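Side-chain contact in N-acetyltransferase (Staphylococcus aureus subsp. aureus, PDB 4LUA), which probably transfers an acetyl group from acetyl-coenzyme A to an amine of its substrate, as GNAT-family acetyltransferases do: residues 97-100 with 101-105. Residues are numbered along the deposited sequence; the frame is centred on the assembly and turned at random.
Sequences SINS and ELINF
Asn99 meets Leu102 and Ile103 in an i to i+3 and i+4 contact within one alpha-helix, the first turns of helix 96-112 in the GNAT fold, whose buried face packs on the antiparallel strands 65-75 and 83-91. The helical assignment rests on four successive i to i+4 backbone bonds, from Glu101 N to Ser97 O through Asn104 N to Ser100 O. Straightest is Ile103 N to Asn99 O, 2.8 Å long with an N-H...O angle of 168°. On the buried side, the side chain of Asn99 crosses those of Leu102 and Ile103 obliquely: OD1 is 3.7 Å from Leu102 CD2, while ND2 reaches Ile103 CG1 at 4.1 Å. These are van der Waals approaches; ND2 hydrogen-bonds Asn89 of strand 83-91, which ties helix to sheet and meets the polar demand of a buried donor. Ile103 has CG1 beside its own backbone N (chi1 -58°), which brings that methylene to 3.3 Å from Asn99 O. Its side chain also touches Phe132 and Tyr133 of helix 127-135, whereas Leu102 touches Ala70 of strand 65-75. Ser100 turns its hydroxyl back along the helix, OG bonding the carbonyl of Lys96. The exposed side is linked differently, through solvent. Glu101 carries CG beside its backbone N (chi1 -86°) and runs extended from there, its CG passing 3.8 Å from Ser97 O. A single water bridges the i, i+4 pair: it lies 3.1 Å from Ser97 OG and donates a 2.6 Å hydrogen bond to Glu101 OE2.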
# COMPACT_ATOMS: atom_id res chain seq x y z
N SER A 97 10.51 -4.24 8.55
CA SER A 97 11.43 -5.08 7.78
C SER A 97 10.68 -5.74 6.63
O SER A 97 11.10 -5.70 5.43
CB SER A 97 12.05 -6.15 8.67
OG SER A 97 13.16 -6.70 7.99
N ILE A 98 9.53 -6.31 6.98
CA ILE A 98 8.67 -6.93 5.98
C ILE A 98 8.18 -5.88 4.96
O ILE A 98 8.24 -6.08 3.73
CB ILE A 98 7.39 -7.59 6.63
CG1 ILE A 98 7.76 -8.67 7.63
CG2 ILE A 98 6.42 -8.17 5.55
CD1 ILE A 98 8.46 -9.72 7.02
N ASN A 99 7.68 -4.74 5.46
CA ASN A 99 7.14 -3.78 4.53
C ASN A 99 8.23 -3.18 3.66
O ASN A 99 7.95 -2.82 2.50
CB ASN A 99 6.32 -2.66 5.24
CG ASN A 99 5.18 -2.13 4.37
OD1 ASN A 99 4.61 -2.92 3.59
ND2 ASN A 99 4.86 -0.84 4.50
N SER A 100 9.45 -3.02 4.16
CA SER A 100 10.53 -2.46 3.33
C SER A 100 10.81 -3.44 2.21
O SER A 100 11.06 -2.97 1.06
CB SER A 100 11.83 -2.22 4.13
OG SER A 100 11.65 -1.09 4.97
N GLU A 101 10.79 -4.74 2.50
CA GLU A 101 11.01 -5.73 1.42
C GLU A 101 9.88 -5.60 0.39
O GLU A 101 10.11 -5.58 -0.85
CB GLU A 101 11.10 -7.15 1.96
CG GLU A 101 12.48 -7.55 2.42
CD GLU A 101 12.50 -8.98 2.96
OE1 GLU A 101 11.70 -9.82 2.46
OE2 GLU A 101 13.29 -9.25 3.90
N LEU A 102 8.65 -5.41 0.87
CA LEU A 102 7.50 -5.29 -0.03
C LEU A 102 7.55 -4.01 -0.91
O LEU A 102 7.39 -4.07 -2.15
CB LEU A 102 6.18 -5.33 0.79
CG LEU A 102 4.91 -5.17 -0.04
CD1 LEU A 102 4.75 -6.24 -1.17
CD2 LEU A 102 3.74 -5.29 0.92
N ILE A 103 7.80 -2.84 -0.31
CA ILE A 103 7.80 -1.60 -1.08
C ILE A 103 9.05 -1.57 -1.98
O ILE A 103 8.98 -1.08 -3.12
CB ILE A 103 7.69 -0.39 -0.13
CG1 ILE A 103 6.42 -0.48 0.73
CG2 ILE A 103 7.74 0.88 -0.96
CD1 ILE A 103 5.07 -0.64 -0.11
N ASN A 104 10.20 -2.10 -1.53
CA ASN A 104 11.36 -2.18 -2.46
C ASN A 104 11.04 -3.06 -3.68
O ASN A 104 11.44 -2.75 -4.84
CB ASN A 104 12.63 -2.69 -1.77
CG ASN A 104 13.45 -1.56 -1.19
OD1 ASN A 104 13.62 -0.52 -1.82
ND2 ASN A 104 14.01 -1.78 0.01
N PHE A 105 10.31 -4.16 -3.42
CA PHE A 105 9.85 -4.95 -4.55
C PHE A 105 8.96 -4.15 -5.48
O PHE A 105 9.15 -4.24 -6.71
CB PHE A 105 9.16 -6.26 -4.06
CG PHE A 105 8.22 -6.83 -5.07
CD1 PHE A 105 8.65 -7.68 -6.06
CD2 PHE A 105 6.90 -6.40 -5.06
CE1 PHE A 105 7.77 -8.17 -7.05
CE2 PHE A 105 6.05 -6.77 -6.04
CZ PHE A 105 6.48 -7.67 -7.07
O HOH W 1 12.39 -9.23 6.32